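Local atomic coordinates of exoribonuclease II, mitochondrial (Candida glabrata, PDB entry 6F3H), a protein that degrades RNA from its 3' end as the magnesium-binding exoribonuclease component of the mitochondrial RNA degradosome. Residues 549-563 and 603-617. The protein carries 1 engineered substitution. Residues are numbered along the deposited sequence; the frame is centred on the assembly and turned at random.
With nucleotides of chain C.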
ATOM      1  N   LEU A 549      14.206 -29.498 -10.883  1.00 50.00           N
ATOM      2  CA  LEU A 549      13.182 -28.553 -11.301  1.00 49.99           C
ATOM      3  C   LEU A 549      11.895 -29.250 -11.723  1.00 55.83           C
ATOM      4  O   LEU A 549      10.803 -28.836 -11.323  1.00 53.67           O
ATOM      5  CB  LEU A 549      13.727 -27.702 -12.437  1.00 50.11           C
ATOM      6  CG  LEU A 549      14.968 -26.886 -12.071  1.00 51.13           C
ATOM      7  CD1 LEU A 549      15.481 -26.162 -13.279  1.00 48.84           C
ATOM      8  CD2 LEU A 549      14.618 -25.870 -11.028  1.00 46.39           C
ATOM      9  N   GLU A 550      11.988 -30.281 -12.573  1.00 58.02           N
ATOM     10  CA  GLU A 550      10.754 -30.939 -12.990  1.00 60.70           C
ATOM     11  C   GLU A 550      10.044 -31.506 -11.788  1.00 60.04           C
ATOM     12  O   GLU A 550       8.813 -31.455 -11.688  1.00 56.65           O
ATOM     13  CB  GLU A 550      11.025 -32.032 -14.014  1.00 66.65           C
ATOM     14  CG  GLU A 550      11.951 -31.599 -15.118  1.00 76.56           C
ATOM     15  CD  GLU A 550      12.255 -32.714 -16.088  1.00 93.04           C
ATOM     16  OE1 GLU A 550      11.803 -33.862 -15.838  1.00 97.65           O
ATOM     17  OE2 GLU A 550      12.933 -32.433 -17.106  1.00 99.01           O
ATOM     18  N   LEU A 551      10.819 -32.013 -10.847  1.00 62.68           N
ATOM     19  CA  LEU A 551      10.232 -32.533  -9.637  1.00 63.54           C
ATOM     20  C   LEU A 551       9.555 -31.426  -8.862  1.00 57.08           C
ATOM     21  O   LEU A 551       8.427 -31.591  -8.395  1.00 57.89           O
ATOM     22  CB  LEU A 551      11.310 -33.204  -8.805  1.00 70.72           C
ATOM     23  CG  LEU A 551      10.774 -34.026  -7.649  1.00 76.46           C
ATOM     24  CD1 LEU A 551       9.511 -34.809  -8.024  1.00 77.00           C
ATOM     25  CD2 LEU A 551      11.900 -34.932  -7.244  1.00 78.03           C
ATOM     26  N   LEU A 552      10.221 -30.280  -8.740  1.00 57.28           N
ATOM     27  CA  LEU A 552       9.633 -29.154  -8.020  1.00 54.39           C
ATOM     28  C   LEU A 552       8.368 -28.666  -8.698  1.00 61.15           C
ATOM     29  O   LEU A 552       7.373 -28.367  -8.031  1.00 67.16           O
ATOM     30  CB  LEU A 552      10.637 -28.012  -7.918  1.00 47.18           C
ATOM     31  CG  LEU A 552      11.733 -28.178  -6.873  1.00 50.81           C
ATOM     32  CD1 LEU A 552      12.786 -27.104  -6.995  1.00 45.10           C
ATOM     33  CD2 LEU A 552      11.129 -28.162  -5.470  1.00 55.85           C
ATOM     34  N   HIS A 553       8.391 -28.567 -10.023  1.00 60.46           N
ATOM     35  CA  HIS A 553       7.213 -28.100 -10.733  1.00 58.63           C
ATOM     36  C   HIS A 553       6.043 -29.056 -10.554  1.00 57.93           C
ATOM     37  O   HIS A 553       4.902 -28.623 -10.352  1.00 58.45           O
ATOM     38  CB  HIS A 553       7.545 -27.903 -12.208  1.00 61.27           C
ATOM     39  CG  HIS A 553       6.354 -27.603 -13.062  1.00 66.20           C
ATOM     40  ND1 HIS A 553       5.762 -28.546 -13.871  1.00 68.44           N
ATOM     41  CD2 HIS A 553       5.635 -26.465 -13.217  1.00 67.28           C
ATOM     42  CE1 HIS A 553       4.742 -27.997 -14.503  1.00 69.15           C
ATOM     43  NE2 HIS A 553       4.636 -26.737 -14.116  1.00 68.48           N
ATOM     44  N   THR A 554       6.299 -30.359 -10.628  1.00 57.46           N
ATOM     45  CA  THR A 554       5.207 -31.308 -10.456  1.00 59.61           C
ATOM     46  C   THR A 554       4.669 -31.283  -9.027  1.00 61.90           C
ATOM     47  O   THR A 554       3.476 -31.526  -8.805  1.00 65.80           O
ATOM     48  CB  THR A 554       5.684 -32.693 -10.851  1.00 57.72           C
ATOM     49  OG1 THR A 554       6.934 -32.916 -10.208  1.00 64.13           O
ATOM     50  CG2 THR A 554       5.904 -32.759 -12.374  1.00 58.25           C
ATOM     51  N   LEU A 555       5.521 -30.952  -8.056  1.00 56.81           N
ATOM     52  CA  LEU A 555       5.063 -30.831  -6.677  1.00 52.43           C
ATOM     53  C   LEU A 555       4.154 -29.630  -6.497  1.00 50.54           C
ATOM     54  O   LEU A 555       3.112 -29.725  -5.838  1.00 51.57           O
ATOM     55  CB  LEU A 555       6.259 -30.735  -5.739  1.00 55.16           C
ATOM     56  CG  LEU A 555       7.000 -32.049  -5.506  1.00 55.24           C
ATOM     57  CD1 LEU A 555       8.350 -31.815  -4.866  1.00 53.75           C
ATOM     58  CD2 LEU A 555       6.134 -32.888  -4.603  1.00 54.72           C
ATOM     59  N   ALA A 556       4.523 -28.494  -7.081  1.00 53.17           N
ATOM     60  CA  ALA A 556       3.686 -27.307  -6.960  1.00 49.05           C
ATOM     61  C   ALA A 556       2.308 -27.557  -7.536  1.00 52.35           C
ATOM     62  O   ALA A 556       1.302 -27.201  -6.918  1.00 60.70           O
ATOM     63  CB  ALA A 556       4.336 -26.119  -7.659  1.00 47.71           C
ATOM     64  N   THR A 557       2.235 -28.213  -8.693  1.00 51.13           N
ATOM     65  CA  THR A 557       0.936 -28.440  -9.304  1.00 51.55           C
ATOM     66  C   THR A 557      -0.000 -29.124  -8.323  1.00 53.75           C
ATOM     67  O   THR A 557      -1.160 -28.724  -8.177  1.00 58.26           O
ATOM     68  CB  THR A 557       1.110 -29.274 -10.581  1.00 56.09           C
ATOM     69  OG1 THR A 557       1.874 -28.528 -11.537  1.00 50.88           O
ATOM     70  CG2 THR A 557      -0.236 -29.629 -11.203  1.00 61.52           C
ATOM     71  N   LYS A 558       0.521 -30.060  -7.542  1.00 52.69           N
ATOM     72  CA  LYS A 558      -0.344 -30.733  -6.594  1.00 55.75           C
ATOM     73  C   LYS A 558      -0.608 -29.872  -5.384  1.00 56.66           C
ATOM     74  O   LYS A 558      -1.673 -29.983  -4.777  1.00 60.59           O
ATOM     75  CB  LYS A 558       0.269 -32.059  -6.190  1.00 64.00           C
ATOM     76  CG  LYS A 558       0.657 -32.879  -7.402  1.00 72.95           C
ATOM     77  CD  LYS A 558       0.596 -34.354  -7.101  1.00 77.77           C
ATOM     78  CE  LYS A 558       1.893 -34.851  -6.529  1.00 83.75           C
ATOM     79  NZ  LYS A 558       2.863 -35.137  -7.622  1.00 89.66           N
ATOM     80  N   LEU A 559       0.348 -29.013  -5.039  1.00 57.31           N
ATOM     81  CA  LEU A 559       0.169 -28.047  -3.959  1.00 54.47           C
ATOM     82  C   LEU A 559      -0.947 -27.077  -4.287  1.00 56.30           C
ATOM     83  O   LEU A 559      -1.797 -26.761  -3.446  1.00 61.28           O
ATOM     84  CB  LEU A 559       1.464 -27.268  -3.745  1.00 53.83           C
ATOM     85  CG  LEU A 559       2.640 -27.887  -3.007  1.00 49.88           C
ATOM     86  CD1 LEU A 559       3.844 -26.963  -3.070  1.00 46.60           C
ATOM     87  CD2 LEU A 559       2.233 -28.101  -1.591  1.00 47.89           C
ATOM     88  N   LEU A 560      -0.914 -26.544  -5.495  1.00 55.28           N
ATOM     89  CA  LEU A 560      -1.950 -25.624  -5.920  1.00 53.94           C
ATOM     90  C   LEU A 560      -3.294 -26.329  -5.990  1.00 59.50           C
ATOM     91  O   LEU A 560      -4.281 -25.855  -5.424  1.00 68.79           O
ATOM     92  CB  LEU A 560      -1.560 -25.024  -7.260  1.00 52.14           C
ATOM     93  CG  LEU A 560      -2.645 -24.297  -8.037  1.00 50.30           C
ATOM     94  CD1 LEU A 560      -3.216 -23.147  -7.222  1.00 48.55           C
ATOM     95  CD2 LEU A 560      -2.103 -23.849  -9.417  1.00 44.48           C
ATOM     96  N   HIS A 561      -3.346 -27.480  -6.663  1.00 57.33           N
ATOM     97  CA  HIS A 561      -4.596 -28.226  -6.736  1.00 57.67           C
ATOM     98  C   HIS A 561      -5.146 -28.518  -5.345  1.00 56.59           C
ATOM     99  O   HIS A 561      -6.368 -28.537  -5.140  1.00 57.14           O
ATOM    100  CB  HIS A 561      -4.368 -29.503  -7.523  1.00 62.13           C
ATOM    101  CG  HIS A 561      -5.587 -30.352  -7.653  1.00 72.69           C
ATOM    102  ND1 HIS A 561      -6.063 -31.137  -6.623  1.00 73.19           N
ATOM    103  CD2 HIS A 561      -6.449 -30.518  -8.685  1.00 75.79           C
ATOM    104  CE1 HIS A 561      -7.151 -31.770  -7.023  1.00 74.31           C
ATOM    105  NE2 HIS A 561      -7.409 -31.409  -8.269  1.00 76.33           N
ATOM    106  N   LYS A 562      -4.257 -28.695  -4.376  1.00 54.75           N
ATOM    107  CA  LYS A 562      -4.665 -28.923  -2.999  1.00 55.12           C
ATOM    108  C   LYS A 562      -5.300 -27.673  -2.406  1.00 63.89           C
ATOM    109  O   LYS A 562      -6.393 -27.737  -1.831  1.00 70.92           O
ATOM    110  CB  LYS A 562      -3.450 -29.358  -2.186  1.00 53.60           C
ATOM    111  CG  LYS A 562      -3.749 -29.893  -0.803  1.00 58.35           C
ATOM    112  CD  LYS A 562      -2.648 -30.844  -0.310  1.00 52.70           C
ATOM    113  N   ARG A 563      -4.618 -26.526  -2.531  1.00 62.49           N
ATOM    114  CA  ARG A 563      -5.091 -25.270  -1.949  1.00 53.62           C
ATOM    115  C   ARG A 563      -6.498 -24.953  -2.408  1.00 53.63           C
ATOM    116  O   ARG A 563      -7.316 -24.466  -1.628  1.00 59.07           O
ATOM    117  CB  ARG A 563      -4.161 -24.130  -2.343  1.00 51.32           C
ATOM    118  CG  ARG A 563      -2.851 -24.044  -1.569  1.00 51.14           C
ATOM    119  CD  ARG A 563      -2.087 -22.782  -1.963  1.00 51.51           C
ATOM    120  NE  ARG A 563      -3.025 -21.687  -2.189  1.00 58.01           N
ATOM    121  CZ  ARG A 563      -3.038 -20.880  -3.245  1.00 58.80           C
ATOM    122  NH1 ARG A 563      -2.145 -21.016  -4.206  1.00 48.95           N
ATOM    123  NH2 ARG A 563      -3.959 -19.924  -3.336  1.00 69.03           N
ATOM    124  N   LYS A 603       5.157 -21.792 -15.778  1.00 55.16           N
ATOM    125  CA  LYS A 603       5.607 -22.921 -14.977  1.00 48.51           C
ATOM    126  C   LYS A 603       6.544 -22.481 -13.864  1.00 45.59           C
ATOM    127  O   LYS A 603       6.445 -22.986 -12.746  1.00 45.33           O
ATOM    128  CB  LYS A 603       6.282 -23.956 -15.863  1.00 52.91           C
ATOM    129  CG  LYS A 603       5.338 -24.765 -16.732  1.00 59.26           C
ATOM    130  CD  LYS A 603       6.027 -26.035 -17.247  1.00 65.06           C
ATOM    131  CE  LYS A 603       5.233 -26.685 -18.381  1.00 71.60           C
ATOM    132  NZ  LYS A 603       6.069 -27.577 -19.240  1.00 75.93           N
ATOM    133  N   SER A 604       7.486 -21.570 -14.149  1.00 45.51           N
ATOM    134  CA  SER A 604       8.406 -21.138 -13.095  1.00 45.12           C
ATOM    135  C   SER A 604       7.723 -20.263 -12.041  1.00 54.03           C
ATOM    136  O   SER A 604       7.961 -20.441 -10.843  1.00 60.47           O
ATOM    137  CB  SER A 604       9.627 -20.431 -13.689  1.00 49.57           C
ATOM    138  OG  SER A 604       9.330 -19.673 -14.828  1.00 49.22           O
ATOM    139  N   THR A 605       6.900 -19.294 -12.454  1.00 54.13           N
ATOM    140  CA  THR A 605       6.164 -18.501 -11.468  1.00 50.36           C
ATOM    141  C   THR A 605       5.302 -19.400 -10.600  1.00 53.71           C
ATOM    142  O   THR A 605       5.223 -19.215  -9.378  1.00 53.90           O
ATOM    143  CB  THR A 605       5.303 -17.440 -12.139  1.00 43.75           C
ATOM    144  OG1 THR A 605       4.186 -18.082 -12.759  1.00 54.67           O
ATOM    145  CG2 THR A 605       6.101 -16.703 -13.192  1.00 43.96           C
ATOM    146  N   LEU A 606       4.589 -20.331 -11.231  1.00 55.22           N
ATOM    147  CA  LEU A 606       3.772 -21.260 -10.474  1.00 55.04           C
ATOM    148  C   LEU A 606       4.624 -22.000  -9.468  1.00 55.79           C
ATOM    149  O   LEU A 606       4.244 -22.163  -8.302  1.00 62.08           O
ATOM    150  CB  LEU A 606       3.126 -22.260 -11.422  1.00 55.20           C
ATOM    151  CG  LEU A 606       2.661 -23.547 -10.738  1.00 51.02           C
ATOM    152  CD1 LEU A 606       1.542 -23.314  -9.708  1.00 47.12           C
ATOM    153  CD2 LEU A 606       2.278 -24.576 -11.765  1.00 52.67           C
ATOM    154  N   LEU A 607       5.794 -22.439  -9.905  1.00 53.34           N
ATOM    155  CA  LEU A 607       6.688 -23.178  -9.035  1.00 52.01           C
ATOM    156  C   LEU A 607       7.049 -22.342  -7.827  1.00 53.88           C
ATOM    157  O   LEU A 607       6.732 -22.698  -6.688  1.00 55.78           O
ATOM    158  CB  LEU A 607       7.940 -23.537  -9.826  1.00 52.46           C
ATOM    159  CG  LEU A 607       9.021 -24.474  -9.314  1.00 53.94           C
ATOM    160  CD1 LEU A 607       9.922 -24.757 -10.460  1.00 45.29           C
ATOM    161  CD2 LEU A 607       9.817 -23.856  -8.170  1.00 54.57           C
ATOM    162  N   VAL A 608       7.632 -21.171  -8.081  1.00 53.31           N
ATOM    163  CA  VAL A 608       8.122 -20.337  -6.996  1.00 50.35           C
ATOM    164  C   VAL A 608       6.983 -19.950  -6.082  1.00 45.17           C
ATOM    165  O   VAL A 608       7.049 -20.155  -4.869  1.00 44.36           O
ATOM    166  CB  VAL A 608       8.824 -19.089  -7.552  1.00 52.20           C
ATOM    167  CG1 VAL A 608       9.403 -18.293  -6.415  1.00 53.59           C
ATOM    168  CG2 VAL A 608       9.900 -19.485  -8.504  1.00 45.69           C
ATOM    169  N   SER A 609       5.888 -19.471  -6.663  1.00 47.49           N
ATOM    170  CA  SER A 609       4.815 -18.935  -5.845  1.00 46.46           C
ATOM    171  C   SER A 609       4.290 -19.996  -4.886  1.00 47.87           C
ATOM    172  O   SER A 609       4.223 -19.771  -3.672  1.00 49.17           O
ATOM    173  CB  SER A 609       3.713 -18.383  -6.748  1.00 44.28           C
ATOM    174  OG  SER A 609       2.863 -19.399  -7.232  1.00 42.64           O
ATOM    175  N   GLU A 610       4.054 -21.204  -5.387  1.00 45.50           N
ATOM    176  CA  GLU A 610       3.428 -22.213  -4.546  1.00 42.50           C
ATOM    177  C   GLU A 610       4.227 -22.495  -3.302  1.00 50.09           C
ATOM    178  O   GLU A 610       3.664 -22.825  -2.246  1.00 49.91           O
ATOM    179  CB  GLU A 610       3.212 -23.488  -5.324  1.00 51.78           C
ATOM    180  CG  GLU A 610       1.913 -23.404  -6.035  1.00 61.85           C
ATOM    181  CD  GLU A 610       0.795 -22.913  -5.101  1.00 70.82           C
ATOM    182  OE1 GLU A 610       0.721 -23.321  -3.904  1.00 72.89           O
ATOM    183  OE2 GLU A 610       0.013 -22.056  -5.559  1.00 72.52           O
ATOM    184  N   PHE A 611       5.531 -22.379  -3.410  1.00 50.45           N
ATOM    185  CA  PHE A 611       6.379 -22.715  -2.287  1.00 52.41           C
ATOM    186  C   PHE A 611       6.424 -21.602  -1.254  1.00 52.56           C
ATOM    187  O   PHE A 611       6.412 -21.875  -0.053  1.00 52.64           O
ATOM    188  CB  PHE A 611       7.751 -23.081  -2.833  1.00 56.24           C
ATOM    189  CG  PHE A 611       7.778 -24.451  -3.462  1.00 56.45           C
ATOM    190  CD1 PHE A 611       7.723 -25.596  -2.675  1.00 51.23           C
ATOM    191  CD2 PHE A 611       7.742 -24.597  -4.833  1.00 59.11           C
ATOM    192  CE1 PHE A 611       7.706 -26.852  -3.246  1.00 46.81           C
ATOM    193  CE2 PHE A 611       7.717 -25.856  -5.411  1.00 58.53           C
ATOM    194  CZ  PHE A 611       7.705 -26.984  -4.619  1.00 52.01           C
HETATM  195  N   MSE A 612       6.416 -20.353  -1.692  1.00 55.76           N
HETATM  196  CA  MSE A 612       6.458 -19.223  -0.775  1.00 50.70           C
HETATM  197  C   MSE A 612       5.228 -19.144   0.032  1.00 48.27           C
HETATM  198  O   MSE A 612       5.283 -18.976   1.243  1.00 50.95           O
HETATM  199  CB  MSE A 612       6.634 -17.950  -1.545  1.00 59.74           C
HETATM  200  CG  MSE A 612       7.727 -18.093  -2.558  1.00 78.07           C
HETATM  201 SE   MSE A 612       9.473 -18.384  -1.725  1.00 89.39          SE
HETATM  202  CE  MSE A 612      10.096 -16.556  -1.901  1.00 93.37           C
ATOM    203  N   ILE A 613       4.109 -19.256  -0.679  1.00 40.94           N
ATOM    204  CA  ILE A 613       2.817 -19.431  -0.026  1.00 47.04           C
ATOM    205  C   ILE A 613       2.910 -20.489   1.057  1.00 48.36           C
ATOM    206  O   ILE A 613       2.477 -20.291   2.201  1.00 48.13           O
ATOM    207  CB  ILE A 613       1.752 -19.802  -1.065  1.00 43.14           C
ATOM    208  CG1 ILE A 613       1.719 -18.755  -2.172  1.00 41.17           C
ATOM    209  CG2 ILE A 613       0.423 -20.082  -0.391  1.00 42.93           C
ATOM    210  CD1 ILE A 613       0.629 -18.980  -3.146  1.00 42.51           C
ATOM    211  N   LEU A 614       3.492 -21.629   0.715  1.00 46.82           N
ATOM    212  CA  LEU A 614       3.503 -22.709   1.674  1.00 44.30           C
ATOM    213  C   LEU A 614       4.407 -22.380   2.844  1.00 44.67           C
ATOM    214  O   LEU A 614       4.007 -22.512   4.001  1.00 49.19           O
ATOM    215  CB  LEU A 614       3.955 -23.981   0.999  1.00 47.92           C
ATOM    216  CG  LEU A 614       4.126 -25.028   2.095  1.00 52.06           C
ATOM    217  CD1 LEU A 614       2.784 -25.309   2.788  1.00 56.85           C
ATOM    218  CD2 LEU A 614       4.748 -26.278   1.522  1.00 41.80           C
ATOM    219  N   THR A 615       5.609 -21.897   2.553  1.00 43.20           N
ATOM    220  CA  THR A 615       6.535 -21.470   3.592  1.00 40.48           C
ATOM    221  C   THR A 615       5.887 -20.494   4.542  1.00 45.36           C
ATOM    222  O   THR A 615       6.059 -20.579   5.760  1.00 45.09           O
ATOM    223  CB  THR A 615       7.715 -20.768   2.948  1.00 52.31           C
ATOM    224  OG1 THR A 615       8.234 -21.583   1.899  1.00 53.74           O
ATOM    225  CG2 THR A 615       8.771 -20.468   3.975  1.00 45.57           C
ATOM    226  N   ASN A 616       5.184 -19.515   3.986  1.00 40.70           N
ATOM    227  CA  ASN A 616       4.582 -18.500   4.818  1.00 40.55           C
ATOM    228  C   ASN A 616       3.438 -19.084   5.627  1.00 43.98           C
ATOM    229  O   ASN A 616       3.262 -18.725   6.794  1.00 44.56           O
ATOM    230  CB  ASN A 616       4.135 -17.342   3.947  1.00 43.19           C
ATOM    231  CG  ASN A 616       5.298 -16.543   3.441  1.00 47.75           C
ATOM    232  OD1 ASN A 616       6.278 -16.352   4.152  1.00 47.15           O
ATOM    233  ND2 ASN A 616       5.204 -16.068   2.209  1.00 51.72           N
ATOM    234  N   LYS A 617       2.680 -20.023   5.044  1.00 44.87           N
ATOM    235  CA  LYS A 617       1.632 -20.685   5.814  1.00 42.05           C
ATOM    236  C   LYS A 617       2.221 -21.423   7.001  1.00 47.86           C
ATOM    237  O   LYS A 617       1.659 -21.400   8.099  1.00 55.72           O
ATOM    238  CB  LYS A 617       0.843 -21.670   4.958  1.00 42.52           C
ATOM    239  CG  LYS A 617      -0.211 -21.058   4.088  1.00 55.18           C
ATOM    240  CD  LYS A 617      -1.130 -22.143   3.562  1.00 66.64           C
ATOM    241  CE  LYS A 617      -0.501 -22.978   2.437  1.00 71.00           C
ATOM    242  NZ  LYS A 617      -1.521 -23.860   1.779  1.00 71.44           N
TER
ATOM    243  P     U C   4       2.036 -13.266  -1.480  1.00 52.31           P
ATOM    244  OP1   U C   4       2.642 -13.678  -0.199  1.00 48.15           O
ATOM    245  OP2   U C   4       1.836 -11.836  -1.776  1.00 60.01           O
ATOM    246  O5'   U C   4       2.989 -13.824  -2.591  1.00 51.72           O
ATOM    247  C5'   U C   4       3.139 -15.213  -2.731  1.00 42.92           C
ATOM    248  C4'   U C   4       4.033 -15.477  -3.879  1.00 45.36           C
ATOM    249  O4'   U C   4       3.325 -15.183  -5.108  1.00 52.12           O
ATOM    250  C3'   U C   4       5.236 -14.569  -3.942  1.00 43.47           C
ATOM    251  O3'   U C   4       6.258 -14.916  -3.034  1.00 40.88           O
ATOM    252  C2'   U C   4       5.616 -14.650  -5.409  1.00 48.79           C
ATOM    253  O2'   U C   4       6.274 -15.874  -5.693  1.00 53.62           O
ATOM    254  C1'   U C   4       4.234 -14.679  -6.066  1.00 51.26           C
ATOM    255  N1    U C   4       3.804 -13.323  -6.477  1.00 54.20           N
ATOM    256  C2    U C   4       4.176 -12.937  -7.747  1.00 55.65           C
ATOM    257  O2    U C   4       4.793 -13.661  -8.504  1.00 58.96           O
ATOM    258  N3    U C   4       3.787 -11.681  -8.112  1.00 53.78           N
ATOM    259  C4    U C   4       3.084 -10.791  -7.334  1.00 57.32           C
ATOM    260  O4    U C   4       2.810  -9.690  -7.820  1.00 63.53           O
ATOM    261  C5    U C   4       2.738 -11.256  -6.018  1.00 51.29           C
ATOM    262  C6    U C   4       3.102 -12.477  -5.641  1.00 52.07           C
ATOM    263  P     A C   5       7.168 -13.766  -2.391  1.00 49.45           P
ATOM    264  OP1   A C   5       8.044 -14.349  -1.351  1.00 42.98           O
ATOM    265  OP2   A C   5       6.331 -12.579  -2.050  1.00 51.94           O
ATOM    266  O5'   A C   5       8.107 -13.345  -3.591  1.00 49.46           O
ATOM    267  C5'   A C   5       8.950 -14.314  -4.179  1.00 48.50           C
ATOM    268  C4'   A C   5       9.475 -13.877  -5.517  1.00 45.38           C
ATOM    269  O4'   A C   5       8.381 -13.722  -6.452  1.00 45.71           O
ATOM    270  C3'   A C   5      10.192 -12.541  -5.558  1.00 42.09           C
ATOM    271  O3'   A C   5      11.537 -12.646  -5.150  1.00 43.52           O
ATOM    272  C2'   A C   5      10.048 -12.151  -7.015  1.00 44.79           C
ATOM    273  O2'   A C   5      10.956 -12.894  -7.816  1.00 45.04           O
ATOM    274  C1'   A C   5       8.633 -12.634  -7.301  1.00 45.44           C
ATOM    275  N9    A C   5       7.683 -11.592  -6.948  1.00 54.27           N
ATOM    276  C8    A C   5       6.998 -11.393  -5.774  1.00 58.47           C
ATOM    277  N7    A C   5       6.253 -10.317  -5.775  1.00 55.41           N
ATOM    278  C5    A C   5       6.502  -9.790  -7.029  1.00 59.17           C
ATOM    279  C6    A C   5       6.015  -8.652  -7.672  1.00 67.51           C
ATOM    280  N6    A C   5       5.146  -7.805  -7.105  1.00 73.12           N
ATOM    281  N1    A C   5       6.472  -8.429  -8.930  1.00 67.13           N
ATOM    282  C2    A C   5       7.345  -9.286  -9.490  1.00 66.33           C
ATOM    283  N3    A C   5       7.877 -10.399  -8.991  1.00 62.88           N
ATOM    284  C4    A C   5       7.393 -10.565  -7.754  1.00 60.44           C
TER
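Ala556 and Glu610 meet where helices 549-563 and 603-617 cross at 63°, their axes 8.6 Å apart. The methyl of Ala556 is a knob in the hole formed by Leu606, Leu607, Glu610 and Phe611, its CB 3.7 Å from Glu610 CB; so small a side chain at this point fits the close approach. Phe611 is the reciprocal knob, set among Leu552, Leu555, Ala556 and Leu559. Leu559 CD1 makes a CH-pi contact over one face of its ring, 4.2 Å from the centroid, while the backbone O of Leu552 lies in plane at the ring edge and Leu552 CD2 packs against CZ. At one end of the crossing, CG anti to the backbone N (chi1 172°) carries the His553 ring in toward helix 603-617, and the extended aliphatic chain of Lys603 runs over one face, its CD 3.8 Å from the ring centroid. Leu606 sets CD2 obliquely beside His553 NE2 and sends CD1 to Leu560 CD2, 3.7 Å away. Toward the other end, Glu610 bends at chi2 to turn its carboxylate toward Arg563. The guanidinium and carboxylate are nearly coplanar, and NH1 of Arg563 lies 2.8 Å from OE2 of Glu610 in a salt bridge whose hydrogen bond is weak, bent to 124°. Ile613 CD1 covers one face of the guanidinium, and Arg563 NE is tied to Ile688 O. On helix 603-617, Ser609, Met612 (selenomethionine in this crystal) and Ile613 also border bound RNA at U4 and A5 of chain C. Within the RNB domain, Leu607 packs on Ile412 and Met612 on magnesium ligand Asp410, both of strand 410-416; Leu555 and Leu559 rest on strand 505-519, and Ser604 and Val608 on helix 527-534.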